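Local structure of putative citrate lyase (Ralstonia eutropha, 3QQW) at residues C[48-53]-C[82-87]; C[99-104]-C[131-136]; C[113-118]-C[144-149]. The protein probably acts as a magnesium-dependent lyase of the HpcH/HpaI aldolase and citrate lyase family, perhaps cleaving citramalyl-CoA or a related acyl-CoA. All coordinates share one frame; numbering follows the deposited sequence. Where two conformers were deposited one is given.

Contact 1: C[48-53]-C[82-87]; sequences VFDVTC and HGRAGA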
ATOM      1  N   VAL C  48     -19.652 -27.210  -6.168  1.00 41.16           N
ATOM      2  CA  VAL C  48     -18.711 -26.289  -6.861  1.00 39.43           C
ATOM      3  C   VAL C  48     -18.926 -24.869  -6.344  1.00 40.15           C
ATOM      4  O   VAL C  48     -18.118 -23.983  -6.594  1.00 39.27           O
ATOM      5  CB  VAL C  48     -18.775 -26.353  -8.420  1.00 42.25           C
ATOM      6  CG1 VAL C  48     -18.382 -27.733  -8.921  1.00 43.23           C
ATOM      7  CG2 VAL C  48     -20.136 -25.922  -8.964  1.00 41.39           C
ATOM      8  N   PHE C  49     -20.016 -24.665  -5.606  1.00 36.65           N
ATOM      9  CA  PHE C  49     -20.334 -23.392  -4.984  1.00 35.28           C
ATOM     10  C   PHE C  49     -20.945 -23.623  -3.600  1.00 39.31           C
ATOM     11  O   PHE C  49     -21.622 -24.640  -3.369  1.00 38.07           O
ATOM     12  CB  PHE C  49     -21.276 -22.545  -5.863  1.00 36.66           C
ATOM     13  CG  PHE C  49     -22.694 -23.065  -5.964  1.00 37.60           C
ATOM     14  CD1 PHE C  49     -23.022 -24.084  -6.857  1.00 39.43           C
ATOM     15  CD2 PHE C  49     -23.711 -22.499  -5.204  1.00 38.29           C
ATOM     16  CE1 PHE C  49     -24.339 -24.535  -6.970  1.00 40.73           C
ATOM     17  CE2 PHE C  49     -25.026 -22.967  -5.308  1.00 39.96           C
ATOM     18  CZ  PHE C  49     -25.331 -23.970  -6.199  1.00 38.67           C
ATOM     19  N   ASP C  50     -20.679 -22.678  -2.686  1.00 34.66           N
ATOM     20  CA  ASP C  50     -21.265 -22.657  -1.368  1.00 34.31           C
ATOM     21  C   ASP C  50     -22.531 -21.801  -1.398  1.00 36.87           C
ATOM     22  O   ASP C  50     -22.684 -20.963  -2.271  1.00 34.74           O
ATOM     23  CB  ASP C  50     -20.273 -22.109  -0.342  1.00 35.64           C
ATOM     24  CG  ASP C  50     -19.129 -23.028   0.003  1.00 44.76           C
ATOM     25  OD1 ASP C  50     -19.279 -24.272  -0.174  1.00 43.63           O
ATOM     26  OD2 ASP C  50     -18.109 -22.525   0.514  1.00 45.75           O
ATOM     27  N   VAL C  51     -23.440 -22.009  -0.444  1.00 34.62           N
ATOM     28  CA  VAL C  51     -24.656 -21.209  -0.359  1.00 32.66           C
ATOM     29  C   VAL C  51     -24.598 -20.395   0.921  1.00 34.79           C
ATOM     30  O   VAL C  51     -24.391 -20.948   1.993  1.00 35.82           O
ATOM     31  CB  VAL C  51     -25.920 -22.091  -0.432  1.00 38.01           C
ATOM     32  CG1 VAL C  51     -27.185 -21.271  -0.224  1.00 38.25           C
ATOM     33  CG2 VAL C  51     -25.983 -22.834  -1.753  1.00 39.64           C
ATOM     34  N   THR C  52     -24.783 -19.088   0.822  1.00 32.31           N
ATOM     35  CA  THR C  52     -24.893 -18.256   2.005  1.00 33.43           C
ATOM     36  C   THR C  52     -26.345 -17.863   2.172  1.00 37.75           C
ATOM     37  O   THR C  52     -26.927 -17.217   1.300  1.00 38.82           O
ATOM     38  CB  THR C  52     -23.950 -17.024   1.993  1.00 40.00           C
ATOM     39  OG1 THR C  52     -22.625 -17.466   1.746  1.00 41.54           O
ATOM     40  CG2 THR C  52     -23.969 -16.279   3.314  1.00 31.73           C
ATOM     41  N   CYS C  53     -26.935 -18.294   3.278  1.00 34.96           N
ATOM     42  CA  CYS C  53     -28.297 -17.924   3.659  1.00 35.43           C
ATOM     43  C   CYS C  53     -28.189 -16.574   4.272  1.00 41.53           C
ATOM     44  O   CYS C  53     -27.532 -16.387   5.303  1.00 39.81           O
ATOM     45  CB  CYS C  53     -28.905 -18.944   4.612  1.00 35.08           C
ATOM     46  SG  CYS C  53     -28.805 -20.638   4.013  1.00 38.13           S
ATOM     47  N   HIS C  82     -25.188 -31.319   0.603  1.00 39.62           N
ATOM     48  CA  HIS C  82     -23.732 -31.223   0.625  1.00 37.89           C
ATOM     49  C   HIS C  82     -23.147 -30.546   1.861  1.00 41.76           C
ATOM     50  O   HIS C  82     -21.933 -30.615   2.039  1.00 42.68           O
ATOM     51  CB  HIS C  82     -23.224 -30.536  -0.655  1.00 36.56           C
ATOM     52  CG  HIS C  82     -23.427 -31.402  -1.860  1.00 39.44           C
ATOM     53  ND1 HIS C  82     -22.683 -32.554  -2.058  1.00 41.89           N
ATOM     54  CD2 HIS C  82     -24.327 -31.294  -2.862  1.00 39.33           C
ATOM     55  CE1 HIS C  82     -23.135 -33.088  -3.182  1.00 40.68           C
ATOM     56  NE2 HIS C  82     -24.130 -32.375  -3.692  1.00 40.05           N
ATOM     57  N   GLY C  83     -23.984 -29.956   2.716  1.00 37.44           N
ATOM     58  CA  GLY C  83     -23.537 -29.311   3.946  1.00 36.04           C
ATOM     59  C   GLY C  83     -22.642 -28.125   3.673  1.00 39.09           C
ATOM     60  O   GLY C  83     -21.762 -27.816   4.471  1.00 39.03           O
ATOM     61  N   ARG C  84     -22.889 -27.448   2.546  1.00 36.09           N
ATOM     62  CA  ARG C  84     -22.090 -26.320   2.045  1.00 35.01           C
ATOM     63  C   ARG C  84     -22.934 -25.074   2.003  1.00 36.21           C
ATOM     64  O   ARG C  84     -22.883 -24.272   1.052  1.00 34.62           O
ATOM     65  CB  ARG C  84     -21.471 -26.658   0.649  1.00 32.27           C
ATOM     66  CG  ARG C  84     -20.242 -27.613   0.718  1.00 36.10           C
ATOM     67  CD  ARG C  84     -19.209 -27.332   1.826  1.00 34.11           C
ATOM     68  NE  ARG C  84     -18.754 -25.928   1.867  1.00 32.00           N
ATOM     69  CZ  ARG C  84     -18.152 -25.357   2.913  1.00 43.02           C
ATOM     70  NH1 ARG C  84     -17.916 -26.054   4.013  1.00 29.64           N
ATOM     71  NH2 ARG C  84     -17.796 -24.077   2.868  1.00 34.70           N
ATOM     72  N   ALA C  85     -23.686 -24.910   3.082  1.00 32.41           N
ATOM     73  CA  ALA C  85     -24.599 -23.815   3.319  1.00 32.77           C
ATOM     74  C   ALA C  85     -24.212 -23.098   4.621  1.00 38.13           C
ATOM     75  O   ALA C  85     -24.214 -23.701   5.696  1.00 35.76           O
ATOM     76  CB  ALA C  85     -26.022 -24.352   3.392  1.00 33.88           C
ATOM     77  N   GLY C  86     -23.785 -21.845   4.480  1.00 36.39           N
ATOM     78  CA  GLY C  86     -23.418 -20.971   5.590  1.00 35.49           C
ATOM     79  C   GLY C  86     -24.470 -19.893   5.758  1.00 39.63           C
ATOM     80  O   GLY C  86     -25.477 -19.884   5.040  1.00 39.87           O
ATOM     81  N   ALA C  87     -24.254 -18.967   6.687  1.00 35.39           N
ATOM     82  CA  ALA C  87     -25.214 -17.894   6.912  1.00 34.38           C
ATOM     83  C   ALA C  87     -24.538 -16.568   7.143  1.00 38.31           C
ATOM     84  O   ALA C  87     -23.521 -16.508   7.818  1.00 39.50           O
ATOM     85  CB  ALA C  87     -26.105 -18.222   8.101  1.00 35.47           C
TER

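Contact 2: C[99-104]-C[131-136]; sequences QDVDII and RYIGDV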
ATOM      1  N   GLN C  99     -28.400 -12.987  18.568  1.00 43.88           N
ATOM      2  CA  GLN C  99     -29.614 -13.782  18.389  1.00 43.95           C
ATOM      3  C   GLN C  99     -29.502 -14.633  17.115  1.00 45.52           C
ATOM      4  O   GLN C  99     -29.849 -15.808  17.159  1.00 46.49           O
ATOM      5  CB  GLN C  99     -30.846 -12.871  18.351  1.00 45.96           C
ATOM      6  CG  GLN C  99     -32.170 -13.621  18.254  1.00 44.06           C
ATOM      7  CD  GLN C  99     -33.326 -12.667  18.222  1.00 58.29           C
ATOM      8  OE1 GLN C  99     -33.731 -12.192  17.154  1.00 44.58           O
ATOM      9  NE2 GLN C  99     -33.863 -12.349  19.394  1.00 55.05           N
ATOM     10  N   ASP C 100     -28.976 -14.063  16.011  1.00 40.42           N
ATOM     11  CA  ASP C 100     -28.742 -14.808  14.761  1.00 39.08           C
ATOM     12  C   ASP C 100     -27.809 -15.968  15.022  1.00 43.68           C
ATOM     13  O   ASP C 100     -28.067 -17.064  14.570  1.00 43.34           O
ATOM     14  CB  ASP C 100     -28.120 -13.922  13.663  1.00 39.25           C
ATOM     15  CG  ASP C 100     -28.945 -12.775  13.107  1.00 47.67           C
ATOM     16  OD1 ASP C 100     -30.197 -12.833  13.202  1.00 49.36           O
ATOM     17  OD2 ASP C 100     -28.342 -11.840  12.531  1.00 48.50           O
ATOM     18  N   VAL C 101     -26.728 -15.723  15.778  1.00 42.46           N
ATOM     19  CA  VAL C 101     -25.716 -16.730  16.131  1.00 41.15           C
ATOM     20  C   VAL C 101     -26.381 -17.802  16.996  1.00 45.23           C
ATOM     21  O   VAL C 101     -26.300 -18.983  16.646  1.00 44.53           O
ATOM     22  CB  VAL C 101     -24.468 -16.099  16.800  1.00 42.64           C
ATOM     23  CG1 VAL C 101     -23.545 -17.171  17.368  1.00 42.43           C
ATOM     24  CG2 VAL C 101     -23.712 -15.217  15.806  1.00 39.98           C
ATOM     25  N   ASP C 102     -27.092 -17.397  18.073  1.00 42.13           N
ATOM     26  CA  ASP C 102     -27.798 -18.346  18.945  1.00 42.46           C
ATOM     27  C   ASP C 102     -28.713 -19.275  18.146  1.00 47.95           C
ATOM     28  O   ASP C 102     -28.569 -20.491  18.220  1.00 49.19           O
ATOM     29  CB  ASP C 102     -28.641 -17.610  19.993  1.00 45.30           C
ATOM     30  CG  ASP C 102     -27.880 -16.723  20.940  1.00 51.06           C
ATOM     31  OD1 ASP C 102     -26.633 -16.862  21.014  1.00 49.65           O
ATOM     32  OD2 ASP C 102     -28.529 -15.867  21.599  1.00 54.84           O
ATOM     33  N   ILE C 103     -29.612 -18.701  17.338  1.00 43.99           N
ATOM     34  CA  ILE C 103     -30.598 -19.458  16.562  1.00 43.38           C
ATOM     35  C   ILE C 103     -29.943 -20.361  15.509  1.00 44.28           C
ATOM     36  O   ILE C 103     -30.289 -21.538  15.432  1.00 42.73           O
ATOM     37  CB  ILE C 103     -31.659 -18.509  15.915  1.00 45.65           C
ATOM     38  CG1 ILE C 103     -32.498 -17.780  17.005  1.00 47.09           C
ATOM     39  CG2 ILE C 103     -32.562 -19.282  14.962  1.00 42.94           C
ATOM     40  CD1 ILE C 103     -33.293 -16.589  16.458  1.00 53.06           C
ATOM     41  N   ILE C 104     -29.025 -19.806  14.698  1.00 40.35           N
ATOM     42  CA  ILE C 104     -28.409 -20.560  13.611  1.00 38.77           C
ATOM     43  C   ILE C 104     -27.433 -21.636  14.137  1.00 42.75           C
ATOM     44  O   ILE C 104     -27.533 -22.773  13.709  1.00 43.26           O
ATOM     45  CB  ILE C 104     -27.779 -19.633  12.541  1.00 39.27           C
ATOM     46  CG1 ILE C 104     -28.891 -18.766  11.900  1.00 39.59           C
ATOM     47  CG2 ILE C 104     -27.040 -20.454  11.454  1.00 36.44           C
ATOM     48  CD1 ILE C 104     -28.410 -17.518  11.168  1.00 41.91           C
ATOM     49  N   ARG C 131     -15.407 -14.853  19.139  1.00 39.81           N
ATOM     50  CA  ARG C 131     -15.412 -15.351  20.507  0.50 41.67           C
ATOM     51  C   ARG C 131     -16.839 -15.814  20.878  1.00 47.30           C
ATOM     52  O   ARG C 131     -17.008 -16.856  21.505  1.00 50.51           O
ATOM     53  CB  ARG C 131     -14.908 -14.225  21.429  0.50 41.76           C
ATOM     54  CG  ARG C 131     -14.717 -14.560  22.900  0.50 50.80           C
ATOM     55  CD  ARG C 131     -13.883 -13.472  23.575  0.50 51.47           C
ATOM     56  NE  ARG C 131     -14.594 -12.193  23.738  0.50 41.87           N
ATOM     57  CZ  ARG C 131     -14.250 -11.043  23.158  0.50 43.94           C
ATOM     58  NH1 ARG C 131     -13.188 -10.978  22.368  0.50 29.49           N
ATOM     59  NH2 ARG C 131     -14.964  -9.950  23.369  0.50 27.19           N
ATOM     60  N   TYR C 132     -17.863 -15.013  20.485  1.00 41.23           N
ATOM     61  CA  TYR C 132     -19.253 -15.320  20.791  1.00 40.36           C
ATOM     62  C   TYR C 132     -19.709 -16.572  20.032  1.00 44.41           C
ATOM     63  O   TYR C 132     -20.318 -17.438  20.642  1.00 46.97           O
ATOM     64  CB  TYR C 132     -20.178 -14.116  20.509  1.00 39.88           C
ATOM     65  CG  TYR C 132     -21.585 -14.356  21.018  1.00 40.39           C
ATOM     66  CD1 TYR C 132     -21.880 -14.256  22.374  1.00 43.45           C
ATOM     67  CD2 TYR C 132     -22.603 -14.768  20.156  1.00 39.49           C
ATOM     68  CE1 TYR C 132     -23.151 -14.545  22.858  1.00 43.87           C
ATOM     69  CE2 TYR C 132     -23.882 -15.041  20.627  1.00 41.04           C
ATOM     70  CZ  TYR C 132     -24.150 -14.939  21.979  1.00 52.25           C
ATOM     71  OH  TYR C 132     -25.408 -15.218  22.438  1.00 57.07           O
ATOM     72  N   ILE C 133     -19.385 -16.678  18.732  1.00 40.41           N
ATOM     73  CA  ILE C 133     -19.682 -17.840  17.867  1.00 39.76           C
ATOM     74  C   ILE C 133     -19.041 -19.090  18.492  1.00 47.00           C
ATOM     75  O   ILE C 133     -19.727 -20.090  18.616  1.00 49.46           O
ATOM     76  CB  ILE C 133     -19.220 -17.613  16.395  1.00 41.49           C
ATOM     77  CG1 ILE C 133     -20.003 -16.452  15.721  1.00 41.37           C
ATOM     78  CG2 ILE C 133     -19.332 -18.878  15.548  1.00 41.80           C
ATOM     79  CD1 ILE C 133     -19.344 -15.906  14.435  1.00 44.29           C
ATOM     80  N   GLY C 134     -17.786 -18.979  18.963  1.00 43.85           N
ATOM     81  CA  GLY C 134     -17.045 -20.043  19.629  1.00 43.58           C
ATOM     82  C   GLY C 134     -17.754 -20.557  20.862  1.00 51.67           C
ATOM     83  O   GLY C 134     -17.892 -21.779  21.039  1.00 52.50           O
ATOM     84  N   ASP C 135     -18.248 -19.624  21.713  1.00 49.17           N
ATOM     85  CA  ASP C 135     -18.971 -19.962  22.937  1.00 50.42           C
ATOM     86  C   ASP C 135     -20.249 -20.733  22.626  1.00 49.96           C
ATOM     87  O   ASP C 135     -20.512 -21.781  23.229  1.00 49.58           O
ATOM     88  CB  ASP C 135     -19.310 -18.697  23.741  1.00 54.58           C
ATOM     89  CG  ASP C 135     -18.145 -17.979  24.377  1.00 69.31           C
ATOM     90  OD1 ASP C 135     -17.073 -18.610  24.531  1.00 71.88           O
ATOM     91  OD2 ASP C 135     -18.314 -16.791  24.745  1.00 74.72           O
ATOM     92  N   VAL C 136     -21.023 -20.232  21.660  1.00 45.55           N
ATOM     93  CA  VAL C 136     -22.293 -20.840  21.226  1.00 44.28           C
ATOM     94  C   VAL C 136     -22.004 -22.217  20.557  1.00 47.33           C
ATOM     95  O   VAL C 136     -22.701 -23.199  20.863  1.00 46.48           O
ATOM     96  CB  VAL C 136     -23.134 -19.881  20.328  1.00 44.52           C
ATOM     97  CG1 VAL C 136     -24.450 -20.537  19.950  1.00 43.40           C
ATOM     98  CG2 VAL C 136     -23.405 -18.549  21.044  1.00 44.66           C
TER

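Contact 3: C[113-118]-C[144-149]; sequences AYITVP and KPVPVH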
ATOM      1  N   ALA C 113     -21.823 -24.563   7.643  1.00 34.34           N
ATOM      2  CA  ALA C 113     -20.525 -24.559   6.979  1.00 32.81           C
ATOM      3  C   ALA C 113     -19.644 -23.393   7.456  1.00 36.18           C
ATOM      4  O   ALA C 113     -18.427 -23.560   7.581  1.00 37.52           O
ATOM      5  CB  ALA C 113     -20.710 -24.489   5.470  1.00 32.79           C
ATOM      6  N   TYR C 114     -20.255 -22.218   7.696  1.00 29.14           N
ATOM      7  CA  TYR C 114     -19.577 -20.991   8.104  1.00 28.86           C
ATOM      8  C   TYR C 114     -20.569 -19.909   8.490  1.00 36.60           C
ATOM      9  O   TYR C 114     -21.761 -19.998   8.164  1.00 35.68           O
ATOM     10  CB  TYR C 114     -18.655 -20.442   6.975  1.00 27.72           C
ATOM     11  CG  TYR C 114     -19.366 -20.246   5.665  1.00 27.26           C
ATOM     12  CD1 TYR C 114     -20.024 -19.049   5.375  1.00 29.03           C
ATOM     13  CD2 TYR C 114     -19.382 -21.251   4.701  1.00 27.97           C
ATOM     14  CE1 TYR C 114     -20.712 -18.874   4.172  1.00 27.91           C
ATOM     15  CE2 TYR C 114     -20.077 -21.092   3.504  1.00 27.53           C
ATOM     16  CZ  TYR C 114     -20.739 -19.903   3.245  1.00 31.68           C
ATOM     17  OH  TYR C 114     -21.391 -19.739   2.046  1.00 33.21           O
ATOM     18  N   ILE C 115     -20.049 -18.849   9.126  1.00 33.69           N
ATOM     19  CA  ILE C 115     -20.812 -17.654   9.444  1.00 32.83           C
ATOM     20  C   ILE C 115     -20.090 -16.494   8.773  1.00 36.96           C
ATOM     21  O   ILE C 115     -18.874 -16.338   8.919  1.00 36.22           O
ATOM     22  CB  ILE C 115     -21.024 -17.439  10.969  1.00 36.15           C
ATOM     23  CG1 ILE C 115     -22.080 -18.416  11.487  1.00 36.19           C
ATOM     24  CG2 ILE C 115     -21.414 -15.987  11.295  1.00 36.39           C
ATOM     25  CD1 ILE C 115     -22.033 -18.591  12.925  1.00 35.96           C
ATOM     26  N   THR C 116     -20.847 -15.708   8.011  1.00 34.14           N
ATOM     27  CA  THR C 116     -20.367 -14.510   7.341  1.00 33.43           C
ATOM     28  C   THR C 116     -20.718 -13.330   8.247  1.00 39.82           C
ATOM     29  O   THR C 116     -21.883 -13.148   8.625  1.00 40.46           O
ATOM     30  CB  THR C 116     -20.916 -14.430   5.943  1.00 34.97           C
ATOM     31  OG1 THR C 116     -20.441 -15.563   5.220  1.00 43.79           O
ATOM     32  CG2 THR C 116     -20.489 -13.167   5.228  1.00 33.08           C
ATOM     33  N   VAL C 117     -19.684 -12.578   8.643  1.00 36.16           N
ATOM     34  CA  VAL C 117     -19.801 -11.422   9.543  1.00 35.46           C
ATOM     35  C   VAL C 117     -19.633 -10.144   8.704  1.00 37.59           C
ATOM     36  O   VAL C 117     -18.555  -9.890   8.145  1.00 34.90           O
ATOM     37  CB  VAL C 117     -18.772 -11.509  10.703  1.00 37.60           C
ATOM     38  CG1 VAL C 117     -18.880 -10.322  11.646  1.00 39.62           C
ATOM     39  CG2 VAL C 117     -18.887 -12.822  11.451  1.00 35.33           C
ATOM     40  N   PRO C 118     -20.667  -9.298   8.658  1.00 36.19           N
ATOM     41  CA  PRO C 118     -20.582  -8.103   7.813  1.00 36.99           C
ATOM     42  C   PRO C 118     -20.288  -6.808   8.570  1.00 44.76           C
ATOM     43  O   PRO C 118     -20.497  -6.721   9.779  1.00 43.55           O
ATOM     44  CB  PRO C 118     -21.990  -8.021   7.225  1.00 38.44           C
ATOM     45  CG  PRO C 118     -22.858  -8.524   8.323  1.00 42.88           C
ATOM     46  CD  PRO C 118     -22.033  -9.464   9.192  1.00 38.49           C
ATOM     47  N   LYS C 144     -15.507 -29.243  16.135  1.00 55.94           N
ATOM     48  CA  LYS C 144     -14.660 -28.315  15.411  1.00 52.97           C
ATOM     49  C   LYS C 144     -15.302 -26.926  15.433  1.00 54.19           C
ATOM     50  O   LYS C 144     -16.542 -26.825  15.429  1.00 52.47           O
ATOM     51  CB  LYS C 144     -14.353 -28.808  13.985  1.00 53.77           C
ATOM     52  CG  LYS C 144     -15.527 -29.003  13.054  1.00 60.29           C
ATOM     53  CD  LYS C 144     -15.051 -29.428  11.648  1.00 67.27           C
ATOM     54  N   PRO C 145     -14.495 -25.836  15.494  1.00 49.20           N
ATOM     55  CA  PRO C 145     -15.096 -24.488  15.494  1.00 46.54           C
ATOM     56  C   PRO C 145     -15.759 -24.154  14.171  1.00 47.58           C
ATOM     57  O   PRO C 145     -15.397 -24.713  13.133  1.00 46.86           O
ATOM     58  CB  PRO C 145     -13.909 -23.567  15.777  1.00 48.46           C
ATOM     59  CG  PRO C 145     -12.777 -24.461  16.175  1.00 54.28           C
ATOM     60  CD  PRO C 145     -13.023 -25.767  15.511  1.00 50.16           C
ATOM     61  N   VAL C 146     -16.776 -23.277  14.221  1.00 43.69           N
ATOM     62  CA  VAL C 146     -17.518 -22.813  13.037  1.00 41.01           C
ATOM     63  C   VAL C 146     -16.588 -21.845  12.278  1.00 44.92           C
ATOM     64  O   VAL C 146     -16.180 -20.833  12.861  1.00 46.38           O
ATOM     65  CB  VAL C 146     -18.870 -22.122  13.407  1.00 43.63           C
ATOM     66  CG1 VAL C 146     -19.612 -21.612  12.178  1.00 41.16           C
ATOM     67  CG2 VAL C 146     -19.760 -23.026  14.221  1.00 44.26           C
ATOM     68  N   PRO C 147     -16.213 -22.150  11.012  1.00 38.36           N
ATOM     69  CA  PRO C 147     -15.358 -21.227  10.243  1.00 36.56           C
ATOM     70  C   PRO C 147     -16.057 -19.897  10.029  1.00 38.68           C
ATOM     71  O   PRO C 147     -17.273 -19.846   9.953  1.00 39.10           O
ATOM     72  CB  PRO C 147     -15.139 -21.964   8.923  1.00 37.76           C
ATOM     73  CG  PRO C 147     -15.451 -23.406   9.221  1.00 41.73           C
ATOM     74  CD  PRO C 147     -16.585 -23.320  10.195  1.00 38.11           C
ATOM     75  N   VAL C 148     -15.296 -18.821  10.004  1.00 35.59           N
ATOM     76  CA  VAL C 148     -15.830 -17.466   9.868  1.00 35.45           C
ATOM     77  C   VAL C 148     -15.318 -16.817   8.574  1.00 37.85           C
ATOM     78  O   VAL C 148     -14.160 -17.003   8.182  1.00 36.87           O
ATOM     79  CB  VAL C 148     -15.472 -16.611  11.126  1.00 39.29           C
ATOM     80  CG1 VAL C 148     -16.023 -15.205  11.015  1.00 38.11           C
ATOM     81  CG2 VAL C 148     -15.969 -17.279  12.407  1.00 39.55           C
ATOM     82  N   HIS C 149     -16.222 -16.074   7.920  1.00 34.00           N
ATOM     83  CA  HIS C 149     -15.995 -15.255   6.725  1.00 32.82           C
ATOM     84  C   HIS C 149     -16.195 -13.833   7.161  1.00 38.05           C
ATOM     85  O   HIS C 149     -17.257 -13.502   7.708  1.00 38.94           O
ATOM     86  CB  HIS C 149     -16.940 -15.619   5.577  1.00 33.15           C
ATOM     87  CG  HIS C 149     -16.777 -17.003   5.017  1.00 36.87           C
ATOM     88  ND1 HIS C 149     -17.378 -17.357   3.821  1.00 38.47           N
ATOM     89  CD2 HIS C 149     -16.121 -18.083   5.516  1.00 39.23           C
ATOM     90  CE1 HIS C 149     -17.070 -18.629   3.625  1.00 38.93           C
ATOM     91  NE2 HIS C 149     -16.312 -19.111   4.626  1.00 39.64           N
TER
HETATM   92  O   HOH W   1     -19.084 -15.262   3.196  1.00 28.71           O

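Contact 1: C[48-53]-C[82-87]
Arg84 reaches across to Asp50 just ahead of the point where two parallel strands of the TIM barrel, 49-53 and 85-87, come into register. Its CB already lies beside the carboxylate, 3.3 Å from Asp50 OD1. CG sits beside the backbone N, and bends at chi2 and chi3 (-43° and -51°) curl the chain so that CG and CD pass alongside the same oxygen. NE then donates to Asp50 OD1 at 2.7 Å, and NH2 at the tip reaches Asp50 OD2 at 2.8 Å. Both bonds of this side-on salt bridge are nearly straight. The carboxylate lies at the guanidinium edge but is turned 50° from its plane, so both nitrogens meet their oxygens from above the carboxylate plane. Arg251 also pairs with OD2, so the buried acid faces two positive charges and probably stays ionised. From the Arg84 carbonyl onward the backbones join: Val51 N bonds to Arg84 O (2.8 Å), Gly86 N to Val51 O and Cys53 N to Gly86 O. Strand 25-29 flanks 49-53 on its other edge, while helices 32-45 and 64-76 cover the face bearing Val51, Cys53, Ala85 and Ala87.

Contact 2: C[99-104]-C[131-136]
Helices 97-107 and 123-139 are neighbours in the outer helical layer of the TIM barrel, and here they run roughly parallel, their local axes 9.8 Å apart and crossing at -27°. The apolar part of the contact centres on Val101, whose CB bond points at the partner helix. Its two methyls divide the work. CG1, anti to the backbone N, lies 3.8 Å from Tyr132 CD2 on one side and also meets Val136 CG2, whereas CG2 turns to Ile133 CG1 at 3.9 Å. The valine and tyrosine side chains run past each other head to tail, with Val101 CB and CG1 meeting Tyr132 CD2 and CE2. Val136 comes in one turn after Tyr132 and touches both neighbours, its CG2 lying 3.6 Å from Asp102 OD1 as well as against Val101.

Ile89, in the loop after strand 85-88, also packs against Val101, and Tyr132 has a cation-pi contact with Arg98 and meets the Trp97 ring nearly at a right angle.

A single hydrogen bond supplies the polar part. Tyr132 CG is anti to the backbone N (chi1 -171°), which sends the phenol across to the other helix, where it crosses the Asp102 side chain at about a right angle with ring and carboxylate planes 45° apart. Tyr132 OH donates to the syn lone pair of Asp102 OD1 in a very short hydrogen bond of 2.5 Å.

Contact 3: C[113-118]-C[144-149]
Strands 115-117 and 148-152 are the fourth and fifth of the barrel, and on its inner side the Tyr114 and His149 rings stack diagonally across the start of their pairing. The rings form an offset stack, nearly parallel at 7° with centroids 3.9 Å apart. His149 CE1 lies over the centre of the tyrosine ring, while Tyr114 CD1 falls toward the rim of the imidazole. Tyr114 CG occupies the crowded position between backbone N and carbonyl carbon (chi1 54°), which lays the phenol across the imidazole face; Tyr114 CB adds a CH-pi contact over that same ring.

The imidazole is held at both nitrogens: NE2 bonds to Glu171, and ND1 is 2.8 Å from a water in the ring plane. That water accepts from Thr116 OG1 at 2.5 Å, and ND1 has a further, weak bond to Glu26. Two nearby carboxylates could favour a protonated histidine. Tyr114 OH is tied to Thr52.

Helix 123-139 makes the right-handed beta-alpha-beta crossover between these parallel strands. Ile115 N bonds to Pro147 O at 3.1 Å, followed by His149 N to Ile115 O and Val117 N to His149 O, both at 2.8 Å. Ile115, Val117 and Val148 face this helix, where Ile115 CD1 touches Val146 CG1 at 3.9 Å, and Val117 CG2 lies 3.8 Å from Val148 CG1. On the inner face, Thr116 lies close to Arg88, a predicted substrate-binding residue, and Glu153, one of two predicted magnesium ligands, follows His149 just beyond the end of strand 148-152.

From the N terminus, contact 1 comes first, closing the loop through helix 64-76 that brings strand 85-88 beside strand 49-54. Contact 2, opening only afterwards, closes the excursion from helix 97-107 through strand 115-117 to helix 123-139, and contact 3 closes the crossover through helix 123-139. Contacts 2 and 3 cross: 113-118 lies between the two segments of contact 2, and 131-136 between those of contact 3. Ile133 joins them in space, its CD1 packing on Ile115 CG2. Contacts 1 and 3 share the sheet, where strands 85-88 and 115-117 are neighbours and Ala87 O lies 2.8 Å from Thr116 N. Together they link four consecutive barrel strands to two of their outer helices.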